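Local coordinates for sterol carrier protein 2 (PDB 2CX7) that probably binds and carries sterols or other lipids, as a bacterial member of the SCP-2 sterol transfer family, at residues A81-Q84 with E85-G89; E121-K124 with V125-V129. All coordinates share one frame; numbering follows the deposited sequence.

Interaction 1. Residues A81-Q84 with E85-G89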
ATOM      1  N   ALA A  81     -12.184  -3.292  -5.614  1.00 14.11           N
ATOM      2  CA  ALA A  81     -13.234  -2.632  -4.842  1.00 18.84           C
ATOM      3  C   ALA A  81     -12.825  -2.392  -3.399  1.00 15.64           C
ATOM      4  O   ALA A  81     -13.126  -1.339  -2.824  1.00 14.66           O
ATOM      5  CB  ALA A  81     -14.512  -3.445  -4.885  1.00 18.11           C
ATOM      6  N   THR A  82     -12.143  -3.373  -2.813  1.00 12.07           N
ATOM      7  CA  THR A  82     -11.677  -3.260  -1.443  1.00 11.47           C
ATOM      8  C   THR A  82     -10.644  -2.152  -1.345  1.00 13.88           C
ATOM      9  O   THR A  82     -10.728  -1.296  -0.455  1.00 15.36           O
ATOM     10  CB  THR A  82     -11.056  -4.581  -0.964  1.00 12.98           C
ATOM     11  OG1 THR A  82     -12.040  -5.614  -1.074  1.00 15.98           O
ATOM     12  CG2 THR A  82     -10.616  -4.474   0.489  1.00 14.64           C
ATOM     13  N   TRP A  83      -9.674  -2.152  -2.254  1.00 10.23           N
ATOM     14  CA  TRP A  83      -8.652  -1.107  -2.230  1.00 13.07           C
ATOM     15  C   TRP A  83      -9.283   0.270  -2.412  1.00 16.28           C
ATOM     16  O   TRP A  83      -8.854   1.236  -1.784  1.00 15.63           O
ATOM     17  CB  TRP A  83      -7.592  -1.335  -3.314  1.00 12.28           C
ATOM     18  CG  TRP A  83      -6.494  -2.283  -2.910  1.00 16.31           C
ATOM     19  CD1 TRP A  83      -6.126  -3.438  -3.549  1.00 16.13           C
ATOM     20  CD2 TRP A  83      -5.627  -2.158  -1.782  1.00 16.64           C
ATOM     21  NE1 TRP A  83      -5.087  -4.035  -2.884  1.00 15.35           N
ATOM     22  CE2 TRP A  83      -4.757  -3.271  -1.797  1.00 16.31           C
ATOM     23  CE3 TRP A  83      -5.496  -1.211  -0.756  1.00 16.62           C
ATOM     24  CZ2 TRP A  83      -3.773  -3.463  -0.826  1.00 15.84           C
ATOM     25  CZ3 TRP A  83      -4.516  -1.406   0.212  1.00 18.64           C
ATOM     26  CH2 TRP A  83      -3.667  -2.525   0.168  1.00 19.10           C
ATOM     27  N   GLN A  84     -10.301   0.367  -3.266  1.00 14.34           N
ATOM     28  CA  GLN A  84     -10.954   1.662  -3.471  1.00 14.85           C
ATOM     29  C   GLN A  84     -11.558   2.138  -2.150  1.00 14.28           C
ATOM     30  O   GLN A  84     -11.443   3.312  -1.786  1.00 19.13           O
ATOM     31  CB  GLN A  84     -12.036   1.562  -4.553  1.00 17.73           C
ATOM     32  CG  GLN A  84     -11.459   1.374  -5.955  1.00 18.86           C
ATOM     33  CD  GLN A  84     -12.532   1.203  -7.016  1.00 21.23           C
ATOM     34  OE1 GLN A  84     -13.547   0.556  -6.778  1.00 24.63           O
ATOM     35  NE2 GLN A  84     -12.298   1.765  -8.202  1.00 24.09           N
ATOM     36  N   GLU A  85     -12.189   1.230  -1.427  1.00 14.90           N
ATOM     37  CA  GLU A  85     -12.772   1.584  -0.143  1.00 17.73           C
ATOM     38  C   GLU A  85     -11.712   2.021   0.852  1.00 18.79           C
ATOM     39  O   GLU A  85     -11.868   3.044   1.521  1.00 19.48           O
ATOM     40  CB  GLU A  85     -13.553   0.401   0.415  1.00 17.43           C
ATOM     41  CG  GLU A  85     -14.858   0.176  -0.301  1.00 22.50           C
ATOM     42  CD  GLU A  85     -15.210  -1.283  -0.407  1.00 26.85           C
ATOM     43  OE1 GLU A  85     -14.823  -2.054   0.494  1.00 23.37           O
ATOM     44  OE2 GLU A  85     -15.887  -1.656  -1.393  1.00 31.21           O
ATOM     45  N   VAL A  86     -10.621   1.260   0.940  1.00 14.91           N
ATOM     46  CA  VAL A  86      -9.559   1.587   1.885  1.00 17.55           C
ATOM     47  C   VAL A  86      -8.859   2.896   1.557  1.00 19.18           C
ATOM     48  O   VAL A  86      -8.745   3.782   2.408  1.00 18.86           O
ATOM     49  CB  VAL A  86      -8.487   0.457   1.961  1.00 16.11           C
ATOM     50  CG1 VAL A  86      -7.305   0.896   2.849  1.00 19.27           C
ATOM     51  CG2 VAL A  86      -9.102  -0.801   2.539  1.00 12.98           C
ATOM     52  N   LEU A  87      -8.402   3.024   0.316  1.00 19.80           N
ATOM     53  CA  LEU A  87      -7.679   4.216  -0.097  1.00 25.28           C
ATOM     54  C   LEU A  87      -8.558   5.452  -0.200  1.00 22.21           C
ATOM     55  O   LEU A  87      -8.065   6.537  -0.511  1.00 30.56           O
ATOM     56  CB  LEU A  87      -6.950   3.956  -1.419  1.00 25.40           C
ATOM     57  CG  LEU A  87      -5.978   2.767  -1.366  1.00 27.83           C
ATOM     58  CD1 LEU A  87      -5.313   2.590  -2.722  1.00 28.72           C
ATOM     59  CD2 LEU A  87      -4.925   2.986  -0.286  1.00 23.72           C
ATOM     60  N   GLU A  88      -9.851   5.281   0.067  1.00 23.73           N
ATOM     61  CA  GLU A  88     -10.818   6.377   0.040  1.00 25.54           C
ATOM     62  C   GLU A  88     -11.439   6.630   1.425  1.00 22.78           C
ATOM     63  O   GLU A  88     -12.367   7.430   1.576  1.00 24.60           O
ATOM     64  CB  GLU A  88     -11.912   6.081  -0.984  1.00 32.14           C
ATOM     65  CG  GLU A  88     -11.488   6.375  -2.414  1.00 27.41           C
ATOM     66  CD  GLU A  88     -12.406   5.752  -3.448  1.00 37.84           C
ATOM     67  OE1 GLU A  88     -13.627   5.653  -3.192  1.00 35.79           O
ATOM     68  OE2 GLU A  88     -11.903   5.368  -4.528  1.00 40.40           O
ATOM     69  N   GLY A  89     -10.925   5.928   2.430  1.00 17.33           N
ATOM     70  CA  GLY A  89     -11.390   6.109   3.796  1.00 19.12           C
ATOM     71  C   GLY A  89     -12.702   5.471   4.222  1.00 20.63           C
ATOM     72  O   GLY A  89     -13.169   5.723   5.339  1.00 25.02           O
TER
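W83 and L87, one helical turn apart, meet obliquely, with CE3 of W83 4.1 Å from CG of L87. L87 places that CG beside its own N (chi1 -57°), which also brings it 3.3 Å from O of W83, the oxygen that accepts the L87 N-H in a 2.8 Å bond. The indole NE1 is hydrogen-bonded to O of A36, which with F4, edge-to-face on the ring, should limit the ring's rotation. On the outer side, the chain of E85 is turned off the extended form about CB-CG (chi2 145°) and folds back over A81: OE2 of E85 stands 3.1 Å from O of A81, a pair of acceptors and hence no bond. With an alanine in its place, the A81 carbonyl would probably be left without the CG and carboxylate packed against it, and R90 without the side chain it touches. CG of E88 lies 3.1 Å from O of Q84, with OE2 of E88 3.8 Å from CB of Q84, while OE1 of E88 makes a long, weak ion pair with R90. G89 then turns with positive phi (78°), its N bonded to O of V86 at 3.1 Å and R90 N paired with O of E85, the double closure of a Schellman motif ending helix 80-86.

Interaction 2. Residues E121-K124 with V125-V129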
ATOM      1  N   GLU A 121      -0.858   5.475   8.791  1.00 17.26           N
ATOM      2  CA  GLU A 121      -0.401   6.670   8.090  1.00 15.18           C
ATOM      3  C   GLU A 121      -0.252   6.440   6.581  1.00 17.43           C
ATOM      4  O   GLU A 121      -0.589   7.316   5.779  1.00 15.32           O
ATOM      5  CB  GLU A 121       0.928   7.174   8.673  1.00 14.09           C
ATOM      6  CG  GLU A 121       0.816   7.865  10.034  1.00 19.04           C
ATOM      7  CD  GLU A 121      -0.143   9.051  10.020  1.00 27.36           C
ATOM      8  OE1 GLU A 121      -0.326   9.664   8.948  1.00 28.73           O
ATOM      9  OE2 GLU A 121      -0.703   9.376  11.086  1.00 24.73           O
ATOM     10  N   LEU A 122       0.257   5.273   6.194  1.00 15.85           N
ATOM     11  CA  LEU A 122       0.410   4.950   4.773  1.00 15.51           C
ATOM     12  C   LEU A 122      -0.931   5.135   4.091  1.00 14.64           C
ATOM     13  O   LEU A 122      -1.033   5.732   3.012  1.00 14.15           O
ATOM     14  CB  LEU A 122       0.854   3.492   4.586  1.00 15.06           C
ATOM     15  CG  LEU A 122       2.341   3.149   4.724  1.00 21.47           C
ATOM     16  CD1 LEU A 122       2.531   1.641   4.676  1.00 16.39           C
ATOM     17  CD2 LEU A 122       3.128   3.810   3.587  1.00 23.75           C
ATOM     18  N   VAL A 123      -1.971   4.611   4.730  1.00 13.95           N
ATOM     19  CA  VAL A 123      -3.315   4.698   4.185  1.00 15.43           C
ATOM     20  C   VAL A 123      -3.864   6.127   4.215  1.00 16.77           C
ATOM     21  O   VAL A 123      -4.472   6.583   3.242  1.00 16.67           O
ATOM     22  CB  VAL A 123      -4.257   3.738   4.932  1.00 13.76           C
ATOM     23  CG1 VAL A 123      -5.699   3.972   4.513  1.00 15.49           C
ATOM     24  CG2 VAL A 123      -3.852   2.291   4.615  1.00 17.35           C
ATOM     25  N   LYS A 124      -3.651   6.831   5.321  1.00 16.85           N
ATOM     26  CA  LYS A 124      -4.127   8.210   5.426  1.00 18.56           C
ATOM     27  C   LYS A 124      -3.478   9.070   4.346  1.00 18.22           C
ATOM     28  O   LYS A 124      -4.133   9.931   3.755  1.00 18.95           O
ATOM     29  CB  LYS A 124      -3.815   8.796   6.812  1.00 17.02           C
ATOM     30  CG  LYS A 124      -4.681   8.257   7.945  1.00 18.03           C
ATOM     31  CD  LYS A 124      -4.327   8.939   9.255  1.00 21.49           C
ATOM     32  CE  LYS A 124      -5.191   8.434  10.405  1.00 30.84           C
ATOM     33  NZ  LYS A 124      -4.775   9.075  11.680  1.00 37.57           N
ATOM     34  N   VAL A 125      -2.191   8.847   4.082  1.00 16.34           N
ATOM     35  CA  VAL A 125      -1.499   9.623   3.055  1.00 18.37           C
ATOM     36  C   VAL A 125      -2.031   9.282   1.661  1.00 18.73           C
ATOM     37  O   VAL A 125      -2.227  10.172   0.828  1.00 21.35           O
ATOM     38  CB  VAL A 125       0.039   9.382   3.099  1.00 16.29           C
ATOM     39  CG1 VAL A 125       0.715   9.969   1.855  1.00 17.91           C
ATOM     40  CG2 VAL A 125       0.616  10.028   4.354  1.00 15.28           C
ATOM     41  N   ALA A 126      -2.276   7.997   1.415  1.00 17.48           N
ATOM     42  CA  ALA A 126      -2.784   7.556   0.119  1.00 19.51           C
ATOM     43  C   ALA A 126      -4.079   8.290  -0.205  1.00 20.53           C
ATOM     44  O   ALA A 126      -4.303   8.713  -1.339  1.00 20.08           O
ATOM     45  CB  ALA A 126      -3.027   6.048   0.143  1.00 16.94           C
ATOM     46  N   ARG A 127      -4.921   8.444   0.811  1.00 24.32           N
ATOM     47  CA  ARG A 127      -6.208   9.111   0.657  1.00 27.35           C
ATOM     48  C   ARG A 127      -6.082  10.562   0.180  1.00 32.10           C
ATOM     49  O   ARG A 127      -6.981  11.074  -0.491  1.00 26.63           O
ATOM     50  CB  ARG A 127      -6.977   9.061   1.986  1.00 27.60           C
ATOM     51  CG  ARG A 127      -7.419   7.654   2.398  1.00 27.49           C
ATOM     52  CD  ARG A 127      -7.841   7.590   3.866  1.00 34.01           C
ATOM     53  NE  ARG A 127      -8.888   8.556   4.193  1.00 28.74           N
ATOM     54  CZ  ARG A 127      -9.375   8.747   5.416  1.00 30.68           C
ATOM     55  NH1 ARG A 127      -8.917   8.035   6.440  1.00 23.92           N
ATOM     56  NH2 ARG A 127     -10.318   9.659   5.619  1.00 32.25           N
ATOM     57  N   GLU A 128      -4.963  11.206   0.510  1.00 29.89           N
ATOM     58  CA  GLU A 128      -4.735  12.606   0.139  1.00 33.07           C
ATOM     59  C   GLU A 128      -4.022  12.816  -1.193  1.00 32.94           C
ATOM     60  O   GLU A 128      -3.721  13.953  -1.575  1.00 35.28           O
ATOM     61  CB  GLU A 128      -3.959  13.314   1.256  1.00 31.01           C
ATOM     62  CG  GLU A 128      -4.639  13.214   2.618  1.00 38.76           C
ATOM     63  CD  GLU A 128      -6.032  13.841   2.641  1.00 43.13           C
ATOM     64  OE1 GLU A 128      -6.781  13.595   3.610  1.00 41.80           O
ATOM     65  OE2 GLU A 128      -6.378  14.583   1.698  1.00 47.13           O
ATOM     66  N   VAL A 129      -3.751  11.729  -1.902  1.00 28.69           N
ATOM     67  CA  VAL A 129      -3.091  11.821  -3.195  1.00 27.19           C
ATOM     68  C   VAL A 129      -4.121  12.204  -4.248  1.00 32.88           C
ATOM     69  O   VAL A 129      -5.218  11.653  -4.275  1.00 30.95           O
ATOM     70  CB  VAL A 129      -2.456  10.483  -3.603  1.00 23.94           C
ATOM     71  CG1 VAL A 129      -1.860  10.597  -5.000  1.00 24.49           C
ATOM     72  CG2 VAL A 129      -1.381  10.088  -2.599  1.00 25.89           C
TER
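The carbonyl oxygen of L122 is gripped twice: by the N of A126 at 3.0 Å and by the hydroxyl OH of Y12, which reaches in from helix 6-17. The A126 N-H comes in tilted 26° from the carbonyl plane. The methyl CB of A126 rests 3.5 Å from the same L122 O, and the same methyl touches Y12. One residue earlier, V125 N bonds to O of E121 at 2.8 Å, and V125 sets CG1 anti to its N (chi1 169°), leaving CG2, beside the N, 3.3 Å from O of E121. The pattern is that of an amphipathic helix: V125 and A126 are buried against helix 6-17, E121 and L122 bear on helix 20-25, and K124 and R127 are exposed on this C-terminal helix of the SCP-2 fold. R127 runs along the last turn with CG 3.2 Å from O of V123, then kinks at chi3 (55°) after CD passes 4.3 Å from CG1 of V123. K124 extends fully instead, and its NZ stays 6.8 Å from NH1 of R127, a spacing that would probably soften the repulsion between like charges. Past R127, the amides of E128 and V129 bond three residues back, to O of V125 and O of A126, and V129 turns its side chain onto W8.

In the fold
Interactions 1 and 2 have centres about 11 Å apart and touch directly where the end of helix 80-86 leans on helix 116-127. The evidence is in four close approaches: CD2 of L87 to CB of A126 at 3.6 Å, O of V86 to CG1 of V123 at 3.7 Å, O of L87 to CG of R127 at 3.2 Å, and CA of G89 to NE of R127 at 3.5 Å. All are packing. Next to L87 on the same face, W83 reaches strands 32-37 and 74-78 of the five-stranded sheet directly, whereas 121-129 meets helix 6-17, itself joined to strand 59-67 by the disulfide C13-C60.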